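Local structure of pyridine synthase TbtD (Thermobispora bispora, 5WA4) at residues Ala41-Leu47 / Arg57-Thr62; Val138-Asp142 / Arg259-Leu263; Arg188-Arg192 / Ala342-Ala347; Asp170-Thr175 / His245-Val250. The protein binds the leader peptide of the precursor TbtA and probably catalyses the formal [4+2] aza-cycloaddition that forms the central pyridine ring of the thiopeptide antibiotic thiomuracin. The contacts are given in a common frame with arbitrary orientation. Numbering follows the deposited sequence.

Interaction 1 (Ala41-Leu47 / Arg57-Thr62)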
loop_
_atom_site.group_PDB
_atom_site.type_symbol
_atom_site.label_atom_id
_atom_site.label_comp_id
_atom_site.label_asym_id
_atom_site.label_seq_id
_atom_site.Cartn_x
_atom_site.Cartn_y
_atom_site.Cartn_z
ATOM N N ALA E 41 -51.636 6.380 14.289
ATOM C CA ALA E 41 -50.190 6.277 14.105
ATOM C C ALA E 41 -49.818 6.227 12.633
ATOM O O ALA E 41 -49.486 5.165 12.112
ATOM C CB ALA E 41 -49.668 5.063 14.804
ATOM N N PRO E 42 -49.868 7.378 11.952
ATOM C CA PRO E 42 -49.562 7.433 10.510
ATOM C C PRO E 42 -48.098 7.140 10.198
ATOM O O PRO E 42 -47.721 6.955 9.032
ATOM C CB PRO E 42 -49.919 8.876 10.127
ATOM C CG PRO E 42 -49.769 9.659 11.426
ATOM C CD PRO E 42 -50.228 8.700 12.500
ATOM N N MET E 43 -47.288 7.088 11.247
ATOM C CA MET E 43 -45.852 7.014 11.095
ATOM C C MET E 43 -45.335 5.586 11.273
ATOM O O MET E 43 -44.963 5.159 12.378
ATOM C CB MET E 43 -45.184 7.954 12.090
ATOM C CG MET E 43 -43.817 8.446 11.655
ATOM S SD MET E 43 -43.911 9.526 10.230
ATOM C CE MET E 43 -42.167 9.810 9.937
ATOM N N ALA E 44 -45.305 4.846 10.177
ATOM C CA ALA E 44 -44.847 3.474 10.242
ATOM C C ALA E 44 -44.039 3.076 9.006
ATOM O O ALA E 44 -44.142 3.705 7.938
ATOM C CB ALA E 44 -46.026 2.551 10.423
ATOM N N TYR E 45 -43.218 2.042 9.175
ATOM C CA TYR E 45 -42.499 1.435 8.064
ATOM C C TYR E 45 -41.969 0.063 8.460
ATOM O O TYR E 45 -41.902 -0.282 9.650
ATOM C CB TYR E 45 -41.360 2.350 7.567
ATOM C CG TYR E 45 -40.098 2.414 8.417
ATOM C CD1 TYR E 45 -40.000 3.286 9.498
ATOM C CD2 TYR E 45 -38.978 1.649 8.099
ATOM C CE1 TYR E 45 -38.826 3.372 10.263
ATOM C CE2 TYR E 45 -37.799 1.732 8.858
ATOM C CZ TYR E 45 -37.731 2.596 9.940
ATOM O OH TYR E 45 -36.573 2.686 10.690
ATOM N N PHE E 46 -41.618 -0.728 7.450
ATOM C CA PHE E 46 -41.094 -2.065 7.681
ATOM C C PHE E 46 -39.812 -2.249 6.886
ATOM O O PHE E 46 -39.593 -1.567 5.880
ATOM C CB PHE E 46 -42.140 -3.152 7.317
ATOM C CG PHE E 46 -42.797 -2.949 5.971
ATOM C CD1 PHE E 46 -42.298 -3.559 4.841
ATOM C CD2 PHE E 46 -43.906 -2.125 5.840
ATOM C CE1 PHE E 46 -42.893 -3.363 3.611
ATOM C CE2 PHE E 46 -44.507 -1.922 4.602
ATOM C CZ PHE E 46 -43.998 -2.539 3.491
ATOM N N LEU E 47 -38.970 -3.163 7.358
ATOM C CA LEU E 47 -37.777 -3.580 6.633
ATOM C C LEU E 47 -37.603 -5.113 6.607
ATOM O O LEU E 47 -38.000 -5.819 7.562
ATOM C CB LEU E 47 -36.535 -2.952 7.265
ATOM C CG LEU E 47 -36.436 -1.429 7.331
ATOM C CD1 LEU E 47 -35.337 -1.031 8.295
ATOM C CD2 LEU E 47 -36.207 -0.832 5.950
ATOM N N ARG E 57 -38.950 -6.464 9.928
ATOM C CA ARG E 57 -38.813 -5.582 11.073
ATOM C C ARG E 57 -39.860 -4.502 10.925
ATOM O O ARG E 57 -39.849 -3.767 9.926
ATOM C CB ARG E 57 -37.394 -5.004 11.150
ATOM C CG ARG E 57 -36.563 -5.612 12.255
ATOM C CD ARG E 57 -35.437 -6.499 11.760
ATOM N NE ARG E 57 -34.180 -5.790 11.537
ATOM C CZ ARG E 57 -33.000 -6.110 12.079
ATOM N NH1 ARG E 57 -32.875 -7.122 12.928
ATOM N NH2 ARG E 57 -31.937 -5.380 11.790
ATOM N N ILE E 58 -40.794 -4.428 11.876
ATOM C CA ILE E 58 -41.797 -3.355 11.837
ATOM C C ILE E 58 -41.475 -2.216 12.829
ATOM O O ILE E 58 -41.210 -2.442 14.021
ATOM C CB ILE E 58 -43.227 -3.886 12.114
ATOM C CG1 ILE E 58 -43.685 -4.801 10.973
ATOM C CG2 ILE E 58 -44.219 -2.729 12.244
ATOM C CD1 ILE E 58 -44.779 -5.731 11.368
ATOM N N TYR E 59 -41.491 -0.991 12.315
ATOM C CA TYR E 59 -41.275 0.181 13.149
ATOM C C TYR E 59 -42.525 1.044 13.147
ATOM O O TYR E 59 -42.997 1.431 12.087
ATOM C CB TYR E 59 -40.078 0.987 12.642
ATOM C CG TYR E 59 -38.781 0.203 12.574
ATOM C CD1 TYR E 59 -37.978 0.047 13.695
ATOM C CD2 TYR E 59 -38.374 -0.397 11.385
ATOM C CE1 TYR E 59 -36.795 -0.673 13.627
ATOM C CE2 TYR E 59 -37.202 -1.116 11.307
ATOM C CZ TYR E 59 -36.413 -1.252 12.425
ATOM O OH TYR E 59 -35.240 -1.971 12.336
ATOM N N VAL E 60 -43.074 1.327 14.325
ATOM C CA VAL E 60 -44.156 2.313 14.440
ATOM C C VAL E 60 -43.838 3.343 15.532
ATOM O O VAL E 60 -43.289 3.003 16.588
ATOM C CB VAL E 60 -45.509 1.651 14.746
ATOM C CG1 VAL E 60 -46.643 2.645 14.522
ATOM C CG2 VAL E 60 -45.715 0.437 13.865
ATOM N N SER E 61 -44.152 4.612 15.287
ATOM C CA SER E 61 -43.841 5.617 16.306
ATOM C C SER E 61 -45.080 6.264 16.901
ATOM O O SER E 61 -45.744 7.080 16.258
ATOM C CB SER E 61 -42.907 6.700 15.751
ATOM O OG SER E 61 -43.465 7.357 14.641
ATOM N N THR E 62 -45.375 5.863 18.133
ATOM C CA THR E 62 -46.376 6.503 18.981
ATOM C C THR E 62 -45.967 6.353 20.436
ATOM O O THR E 62 -44.842 5.967 20.728
ATOM C CB THR E 62 -47.796 5.911 18.786
ATOM O OG1 THR E 62 -47.694 4.532 18.407
ATOM C CG2 THR E 62 -48.596 6.698 17.751
#
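Ala41 opens the contact ahead of the paired residues, its CB lying 3.5 Å from Thr62 CG2 and 3.9 Å from Val60 CG1. Met43 offers its carbonyl O to the backbone N of Ser61 at 3.1 Å, with a weak second bond from Ser61 OG at 3.5 Å, while its thioether leads away toward helix 135-159. Ala44 faces Val60 in an antiparallel non-hydrogen-bonded pair, CA to CA 4.4 Å, and Ala44 CA comes within 3.3 Å of Tyr59 O in a CA-H...O contact. Tyr45 and Tyr59 form a hydrogen-bonded pair, with Tyr45 N to Tyr59 O at 3.0 Å and Tyr59 N to Tyr45 O at 2.8 Å. Their rings are nearly parallel, planes at 23° and centroids 4.7 Å apart, but slid so that they barely overlap; Tyr59 CB instead makes a CH-pi contact over the Tyr45 ring. Phe46 shares the other face with Ala44, Ile58 and Val60, and its ring extends toward helix 22-35. Leu47, the last residue of the segment, exchanges backbone bonds with Arg57 (Leu47 N to Arg57 O 2.8 Å, Arg57 N to Leu47 O 2.6 Å), and Leu47 CD1 meets Tyr59 CE2 at 3.5 Å. This register belongs to a beta hairpin, strands 44-49 and 55-62, bordering the four-stranded antiparallel sheet, with helix 22-35 against the Ala44, Phe46 and Ile58 face and helix 135-159 alongside, touching Met43, Tyr45, Phe46 and Leu47.

Interaction 2 (Val138-Asp142 / Arg259-Leu263)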
loop_
_atom_site.group_PDB
_atom_site.type_symbol
_atom_site.label_atom_id
_atom_site.label_comp_id
_atom_site.label_asym_id
_atom_site.label_seq_id
_atom_site.Cartn_x
_atom_site.Cartn_y
_atom_site.Cartn_z
ATOM N N VAL E 138 -32.853 9.416 11.406
ATOM C CA VAL E 138 -34.098 10.153 11.491
ATOM C C VAL E 138 -34.574 10.463 10.070
ATOM O O VAL E 138 -35.754 10.303 9.746
ATOM C CB VAL E 138 -33.916 11.444 12.371
ATOM C CG1 VAL E 138 -34.806 12.591 11.914
ATOM C CG2 VAL E 138 -34.176 11.124 13.836
ATOM N N LEU E 139 -33.645 10.868 9.218
ATOM C CA LEU E 139 -33.951 11.118 7.819
ATOM C C LEU E 139 -34.376 9.823 7.095
ATOM O O LEU E 139 -35.322 9.808 6.298
ATOM C CB LEU E 139 -32.737 11.730 7.133
ATOM C CG LEU E 139 -32.981 12.264 5.730
ATOM C CD1 LEU E 139 -33.966 13.394 5.842
ATOM C CD2 LEU E 139 -31.681 12.695 5.028
ATOM N N LEU E 140 -33.673 8.735 7.391
ATOM C CA LEU E 140 -33.937 7.429 6.785
ATOM C C LEU E 140 -35.342 6.942 7.109
ATOM O O LEU E 140 -36.110 6.588 6.212
ATOM C CB LEU E 140 -32.904 6.409 7.265
ATOM C CG LEU E 140 -32.462 5.358 6.256
ATOM C CD1 LEU E 140 -31.896 6.036 5.015
ATOM C CD2 LEU E 140 -31.416 4.456 6.895
ATOM N N ALA E 141 -35.657 6.949 8.403
ATOM C CA ALA E 141 -36.976 6.601 8.905
ATOM C C ALA E 141 -38.085 7.395 8.205
ATOM O O ALA E 141 -39.086 6.814 7.782
ATOM C CB ALA E 141 -37.038 6.813 10.412
ATOM N N ASP E 142 -37.912 8.709 8.081
ATOM C CA ASP E 142 -38.890 9.531 7.375
ATOM C C ASP E 142 -39.032 9.037 5.951
ATOM O O ASP E 142 -40.149 8.871 5.438
ATOM C CB ASP E 142 -38.494 11.012 7.361
ATOM C CG ASP E 142 -38.821 11.743 8.669
ATOM O OD1 ASP E 142 -39.210 11.091 9.672
ATOM O OD2 ASP E 142 -38.646 12.988 8.685
ATOM N N ARG E 259 -33.825 18.619 1.924
ATOM C CA ARG E 259 -33.570 18.441 3.336
ATOM C C ARG E 259 -32.193 17.820 3.622
ATOM O O ARG E 259 -31.571 18.110 4.647
ATOM C CB ARG E 259 -34.656 17.585 3.957
ATOM C CG ARG E 259 -34.300 17.096 5.342
ATOM C CD ARG E 259 -35.406 17.407 6.324
ATOM N NE ARG E 259 -36.688 16.993 5.768
ATOM C CZ ARG E 259 -37.280 15.828 6.016
ATOM N NH1 ARG E 259 -36.706 14.943 6.842
ATOM N NH2 ARG E 259 -38.458 15.560 5.440
ATOM N N ALA E 260 -31.702 16.982 2.719
ATOM C CA ALA E 260 -30.390 16.401 2.928
ATOM C C ALA E 260 -29.273 17.405 2.620
ATOM O O ALA E 260 -28.226 17.387 3.284
ATOM C CB ALA E 260 -30.229 15.141 2.091
ATOM N N ARG E 261 -29.492 18.267 1.625
ATOM C CA ARG E 261 -28.493 19.268 1.228
ATOM C C ARG E 261 -28.405 20.359 2.291
ATOM O O ARG E 261 -27.320 20.748 2.705
ATOM C CB ARG E 261 -28.809 19.879 -0.130
ATOM C CG ARG E 261 -27.973 21.121 -0.463
ATOM C CD ARG E 261 -28.375 21.770 -1.802
ATOM N NE ARG E 261 -29.463 22.733 -1.636
ATOM C CZ ARG E 261 -30.026 23.423 -2.627
ATOM N NH1 ARG E 261 -29.608 23.267 -3.877
ATOM N NH2 ARG E 261 -31.022 24.270 -2.375
ATOM N N ALA E 262 -29.558 20.826 2.743
ATOM C CA ALA E 262 -29.624 21.653 3.921
ATOM C C ALA E 262 -28.849 21.020 5.094
ATOM O O ALA E 262 -27.937 21.634 5.630
ATOM C CB ALA E 262 -31.069 21.899 4.297
ATOM N N LEU E 263 -29.191 19.794 5.482
ATOM C CA LEU E 263 -28.503 19.105 6.602
ATOM C C LEU E 263 -26.965 19.012 6.482
ATOM O O LEU E 263 -26.244 19.085 7.482
ATOM C CB LEU E 263 -29.068 17.693 6.767
ATOM C CG LEU E 263 -30.395 17.622 7.521
ATOM C CD1 LEU E 263 -30.958 16.209 7.514
ATOM C CD2 LEU E 263 -30.267 18.154 8.942
#
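Leu139 reaches across from helix 135-159 and lays its isobutyl group over the side chains of helix 244-265: CD2 lies 4.1 Å from Ala260 CB and 4.4 Å from Leu263 CD1, while CD1 sits 3.3 Å from Arg259 NH1. It gives up the largest area in the contact, 76 Å², and its CA is 8.0 Å from that of Ala260, the nearest such pair. One turn further along, Asp142 also directs its CB toward the partner, because residues three apart on a helix fall on much the same side. Its OD2 forms a salt bridge with Arg259 NH1 at 3.3 Å, and the hydrogen bond within that bridge is weak. Arg259 therefore plays two parts, with its guanidinium beside the leucine methyl and linked to the carboxylate. The short axes run almost exactly antiparallel, at 176°, but stay 12.2 Å apart, so at this point side chains, not backbone, span the gap; only 190 Å² is buried between the segments. Leu316 of helix 307-328 fits against both Leu139 and Ala260, supplying apolar surface from a third helix, and Asp142 also touches Met43. Across these segments Leu139 packs on Ala260 and Leu263, flanked by the Asp142-Arg259 salt bridge: side-chain packing between nearly antiparallel helical segments in the alpha-helical part of a chain of the lantibiotic biosynthesis dehydratase C-terminal family.

Interaction 3 (Arg188-Arg192 / Ala342-Ala347)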
loop_
_atom_site.group_PDB
_atom_site.type_symbol
_atom_site.label_atom_id
_atom_site.label_comp_id
_atom_site.label_asym_id
_atom_site.label_seq_id
_atom_site.Cartn_x
_atom_site.Cartn_y
_atom_site.Cartn_z
ATOM N N ARG E 188 -25.427 9.496 -15.486
ATOM C CA ARG E 188 -25.312 8.102 -15.901
ATOM C C ARG E 188 -24.016 7.530 -15.368
ATOM O O ARG E 188 -23.951 6.352 -15.044
ATOM C CB ARG E 188 -25.372 7.966 -17.419
ATOM C CG ARG E 188 -24.238 8.654 -18.141
ATOM C CD ARG E 188 -24.620 8.950 -19.572
ATOM N NE ARG E 188 -23.547 9.674 -20.228
ATOM C CZ ARG E 188 -22.591 9.104 -20.950
ATOM N NH1 ARG E 188 -22.584 7.792 -21.139
ATOM N NH2 ARG E 188 -21.648 9.852 -21.495
ATOM N N THR E 189 -23.003 8.389 -15.249
ATOM C CA THR E 189 -21.719 8.029 -14.655
ATOM C C THR E 189 -21.877 7.383 -13.284
ATOM O O THR E 189 -21.186 6.413 -12.978
ATOM C CB THR E 189 -20.815 9.272 -14.549
ATOM O OG1 THR E 189 -20.595 9.795 -15.870
ATOM C CG2 THR E 189 -19.484 8.946 -13.884
ATOM N N SER E 190 -22.796 7.886 -12.466
ATOM C CA SER E 190 -22.969 7.318 -11.129
ATOM C C SER E 190 -23.714 5.990 -11.202
ATOM O O SER E 190 -23.615 5.157 -10.287
ATOM C CB SER E 190 -23.700 8.291 -10.206
ATOM O OG SER E 190 -25.090 8.317 -10.486
ATOM N N LEU E 191 -24.458 5.805 -12.295
ATOM C CA LEU E 191 -25.098 4.529 -12.593
ATOM C C LEU E 191 -24.087 3.490 -13.055
ATOM O O LEU E 191 -24.159 2.337 -12.644
ATOM C CB LEU E 191 -26.176 4.713 -13.644
ATOM C CG LEU E 191 -27.417 5.410 -13.094
ATOM C CD1 LEU E 191 -28.569 5.283 -14.065
ATOM C CD2 LEU E 191 -27.804 4.853 -11.737
ATOM N N ARG E 192 -23.135 3.885 -13.895
ATOM C CA ARG E 192 -22.085 2.948 -14.301
ATOM C C ARG E 192 -21.167 2.610 -13.126
ATOM O O ARG E 192 -20.871 1.438 -12.852
ATOM C CB ARG E 192 -21.246 3.491 -15.459
ATOM C CG ARG E 192 -20.202 2.472 -15.922
ATOM C CD ARG E 192 -20.122 2.313 -17.440
ATOM N NE ARG E 192 -21.248 1.622 -18.059
ATOM C CZ ARG E 192 -21.827 2.014 -19.194
ATOM N NH1 ARG E 192 -21.402 3.096 -19.837
ATOM N NH2 ARG E 192 -22.839 1.327 -19.696
ATOM N N ALA E 342 -28.932 0.556 -17.283
ATOM C CA ALA E 342 -29.292 1.968 -17.402
ATOM C C ALA E 342 -28.149 2.704 -18.046
ATOM O O ALA E 342 -28.364 3.464 -18.988
ATOM C CB ALA E 342 -29.625 2.571 -16.080
ATOM N N ALA E 343 -26.933 2.447 -17.583
ATOM C CA ALA E 343 -25.792 3.213 -18.084
ATOM C C ALA E 343 -25.491 2.913 -19.564
ATOM O O ALA E 343 -25.113 3.810 -20.320
ATOM C CB ALA E 343 -24.549 2.970 -17.214
ATOM N N ASP E 344 -25.658 1.666 -19.981
ATOM C CA ASP E 344 -25.565 1.337 -21.413
ATOM C C ASP E 344 -26.611 2.131 -22.219
ATOM O O ASP E 344 -26.278 2.743 -23.220
ATOM C CB ASP E 344 -25.742 -0.182 -21.670
ATOM C CG ASP E 344 -24.437 -0.975 -21.537
ATOM O OD1 ASP E 344 -23.342 -0.369 -21.533
ATOM O OD2 ASP E 344 -24.511 -2.223 -21.448
ATOM N N ALA E 345 -27.864 2.109 -21.770
ATOM C CA ALA E 345 -28.944 2.837 -22.426
ATOM C C ALA E 345 -28.665 4.344 -22.498
ATOM O O ALA E 345 -28.779 4.954 -23.566
ATOM C CB ALA E 345 -30.238 2.584 -21.715
ATOM N N ALA E 346 -28.293 4.938 -21.361
ATOM C CA ALA E 346 -27.957 6.357 -21.316
ATOM C C ALA E 346 -26.835 6.688 -22.277
ATOM O O ALA E 346 -26.907 7.670 -22.987
ATOM C CB ALA E 346 -27.577 6.769 -19.916
ATOM N N ALA E 347 -25.802 5.864 -22.308
ATOM C CA ALA E 347 -24.654 6.135 -23.167
ATOM C C ALA E 347 -25.084 6.204 -24.632
ATOM O O ALA E 347 -24.537 6.989 -25.426
ATOM C CB ALA E 347 -23.573 5.068 -22.971
#
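This is a buried helix-helix contact between helices 184-201 and 332-352, on the side of the chain far from its beta sheet and next to a second subunit. The short axes approach to 8.6 Å at 145°, a close approach that suits the small side chains of Ala342, Ala343, Ala346 and Ala347 in segment 342-347. Ala343 is central: its CA lies 5.3 Å from that of Arg192, and its CB rests 4.3 Å from Leu191 CB and against one face of the Arg192 guanidinium. Leu191 CD1 reaches Ala342 CB at 3.5 Å, and Arg188 CB meets Ala346 CB, also at 3.5 Å. Arg192 stretches over this alanine surface to place NH2 2.6 Å from Asp344 OD1 in a salt bridge. Arg188 passes beside Ala347, NH1 to CB 3.4 Å, on its way out of the subunit; there its NH2 pairs with Asp214 of the second subunit, and Arg192 NH1 pairs with Glu210 of that same subunit, so both arginines contribute to the subunit boundary. Within the chain, helix 164-178 packs against Leu191 and Ala342, Tyr322 of helix 307-328 touches Leu191, and helix 220-235 covers Ala346 through Leu227.

Interaction 4 (Asp170-Thr175 / His245-Val250)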
loop_
_atom_site.group_PDB
_atom_site.type_symbol
_atom_site.label_atom_id
_atom_site.label_comp_id
_atom_site.label_asym_id
_atom_site.label_seq_id
_atom_site.Cartn_x
_atom_site.Cartn_y
_atom_site.Cartn_z
ATOM N N ASP E 170 -36.870 1.756 -13.940
ATOM C CA ASP E 170 -37.562 3.042 -13.979
ATOM C C ASP E 170 -37.112 3.957 -12.813
ATOM O O ASP E 170 -36.649 5.077 -13.047
ATOM C CB ASP E 170 -39.092 2.858 -13.939
ATOM C CG ASP E 170 -39.672 2.159 -15.189
ATOM O OD1 ASP E 170 -39.038 2.160 -16.262
ATOM O OD2 ASP E 170 -40.807 1.628 -15.095
ATOM N N LEU E 171 -37.227 3.473 -11.574
ATOM C CA LEU E 171 -36.866 4.274 -10.403
ATOM C C LEU E 171 -35.428 4.758 -10.456
ATOM O O LEU E 171 -35.157 5.952 -10.305
ATOM C CB LEU E 171 -37.090 3.487 -9.115
ATOM C CG LEU E 171 -38.558 3.149 -8.882
ATOM C CD1 LEU E 171 -38.782 2.469 -7.525
ATOM C CD2 LEU E 171 -39.420 4.393 -9.058
ATOM N N VAL E 172 -34.503 3.835 -10.675
ATOM C CA VAL E 172 -33.084 4.182 -10.739
ATOM C C VAL E 172 -32.807 5.261 -11.790
ATOM O O VAL E 172 -32.154 6.247 -11.506
ATOM C CB VAL E 172 -32.233 2.916 -11.013
ATOM C CG1 VAL E 172 -31.003 3.226 -11.828
ATOM C CG2 VAL E 172 -31.875 2.239 -9.708
ATOM N N VAL E 173 -33.317 5.076 -12.999
ATOM C CA VAL E 173 -33.134 6.060 -14.065
ATOM C C VAL E 173 -33.754 7.422 -13.709
ATOM O O VAL E 173 -33.171 8.463 -13.991
ATOM C CB VAL E 173 -33.758 5.562 -15.403
ATOM C CG1 VAL E 173 -33.656 6.626 -16.489
ATOM C CG2 VAL E 173 -33.093 4.288 -15.871
ATOM N N ALA E 174 -34.936 7.400 -13.092
ATOM C CA ALA E 174 -35.705 8.619 -12.850
ATOM C C ALA E 174 -35.011 9.520 -11.827
ATOM O O ALA E 174 -34.918 10.745 -12.014
ATOM C CB ALA E 174 -37.108 8.283 -12.390
ATOM N N THR E 175 -34.529 8.900 -10.752
ATOM C CA THR E 175 -33.756 9.592 -9.738
ATOM C C THR E 175 -32.491 10.254 -10.316
ATOM O O THR E 175 -32.186 11.421 -9.989
ATOM C CB THR E 175 -33.390 8.636 -8.605
ATOM O OG1 THR E 175 -34.599 8.102 -8.051
ATOM C CG2 THR E 175 -32.629 9.353 -7.506
ATOM N N HIS E 245 -46.015 6.073 -11.731
ATOM C CA HIS E 245 -45.176 5.758 -10.574
ATOM C C HIS E 245 -43.770 6.407 -10.587
ATOM O O HIS E 245 -43.129 6.531 -9.532
ATOM C CB HIS E 245 -44.996 4.245 -10.458
ATOM C CG HIS E 245 -44.006 3.708 -11.430
ATOM N ND1 HIS E 245 -44.220 3.729 -12.791
ATOM C CD2 HIS E 245 -42.759 3.219 -11.250
ATOM C CE1 HIS E 245 -43.160 3.236 -13.406
ATOM N NE2 HIS E 245 -42.257 2.926 -12.495
ATOM N N VAL E 246 -43.272 6.772 -11.767
ATOM C CA VAL E 246 -42.028 7.520 -11.856
ATOM C C VAL E 246 -42.259 8.928 -11.300
ATOM O O VAL E 246 -41.446 9.443 -10.525
ATOM C CB VAL E 246 -41.493 7.586 -13.307
ATOM C CG1 VAL E 246 -40.650 8.843 -13.538
ATOM C CG2 VAL E 246 -40.687 6.343 -13.622
ATOM N N ARG E 247 -43.381 9.532 -11.681
ATOM C CA ARG E 247 -43.718 10.871 -11.243
ATOM C C ARG E 247 -43.859 10.971 -9.744
ATOM O O ARG E 247 -43.405 11.953 -9.147
ATOM C CB ARG E 247 -44.997 11.378 -11.918
ATOM C CG ARG E 247 -44.651 11.865 -13.255
ATOM C CD ARG E 247 -44.685 13.385 -13.307
ATOM N NE ARG E 247 -43.541 13.754 -14.137
ATOM C CZ ARG E 247 -43.039 14.981 -14.282
ATOM N NH1 ARG E 247 -43.599 16.023 -13.697
ATOM N NH2 ARG E 247 -41.955 15.168 -15.014
ATOM N N GLU E 248 -44.442 9.968 -9.101
ATOM C CA GLU E 248 -44.558 10.152 -7.676
ATOM C C GLU E 248 -43.261 9.847 -6.992
ATOM O O GLU E 248 -42.989 10.411 -5.934
ATOM C CB GLU E 248 -45.672 9.340 -7.047
ATOM C CG GLU E 248 -46.887 10.202 -7.012
ATOM C CD GLU E 248 -47.435 10.444 -5.614
ATOM O OE1 GLU E 248 -46.892 9.884 -4.628
ATOM O OE2 GLU E 248 -48.360 11.287 -5.513
ATOM N N TRP E 249 -42.443 8.998 -7.599
ATOM C CA TRP E 249 -41.157 8.708 -7.011
ATOM C C TRP E 249 -40.380 9.995 -6.922
ATOM O O TRP E 249 -39.974 10.378 -5.828
ATOM C CB TRP E 249 -40.372 7.676 -7.808
ATOM C CG TRP E 249 -39.073 7.320 -7.125
ATOM C CD1 TRP E 249 -37.797 7.558 -7.587
ATOM C CD2 TRP E 249 -38.919 6.692 -5.843
ATOM N NE1 TRP E 249 -36.873 7.094 -6.670
ATOM C CE2 TRP E 249 -37.541 6.565 -5.597
ATOM C CE3 TRP E 249 -39.814 6.229 -4.886
ATOM C CZ2 TRP E 249 -37.049 5.995 -4.444
ATOM C CZ3 TRP E 249 -39.318 5.660 -3.738
ATOM C CH2 TRP E 249 -37.955 5.548 -3.524
ATOM N N VAL E 250 -40.159 10.638 -8.066
ATOM C CA VAL E 250 -39.416 11.889 -8.093
ATOM C C VAL E 250 -39.982 12.900 -7.094
ATOM O O VAL E 250 -39.279 13.371 -6.197
ATOM C CB VAL E 250 -39.423 12.522 -9.478
ATOM C CG1 VAL E 250 -38.857 13.936 -9.389
ATOM C CG2 VAL E 250 -38.621 11.673 -10.457
#
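Leu171 and Trp249 make the apolar centre: Leu171 CD2 sits over the indole, 3.5 Å from Trp249 CG and 3.9 Å from the centroid of the five-membered ring, a CH-pi contact 26° off the ring normal. Beside them Ala174 lets the helices approach, its CB meeting Val246 CG1 at 3.8 Å and Val250 CG2 at 4.2 Å, while Asp170 CB adds a contact to Val246 CG2 at 3.8 Å. The short axes cross at -50° and 9.6 Å apart. Toward the C-terminal end of this patch, Trp249 NE1 donates to Thr175 OG1 at 2.8 Å, and Thr175 OG1 in turn donates to its own helix at Leu171 O, 3.2 Å away. Thr321 of helix 307-328 joins this group through its hydroxyl, and His324 of the same helix stacks with Trp249. At the other end, Asp170 OD2 lies 3.2 Å from His245 NE2, near the plane of the imidazole, but the stronger partner of Asp170 is Arg226, in a salt bridge. The buried Trp249 thus has Leu171 over one ring face and its NE1 bonded to the hydroxyls of Thr175 and Thr321, so the indole nitrogen, the Thr175 hydroxyl and the Arg226-bound Asp170 carboxylate all have polar partners.

In the fold
Interaction 1 is complete along the chain before the others begin; it belongs to the sheet, whereas interactions 2, 3 and 4 join helices. Interactions 1 and 2, centres about 17 Å apart, touch where Met43 and Tyr45 meet Asp142 and Ala141. Helix 244-265 carries both interaction 2 and interaction 4, centres about 19 Å apart. Interactions 4 and 3, centres about 15 Å apart, touch through Val172 with Leu191 and Val173 with Ala342. In sequence, interaction 4 falls between the two segments of interaction 2, and interaction 3 alternates with both, so the helical part is interlaced. In space the contacts run 1, 2, 4, 3 toward the subunit boundary, interactions 1 and 3 having centres about 35 Å apart.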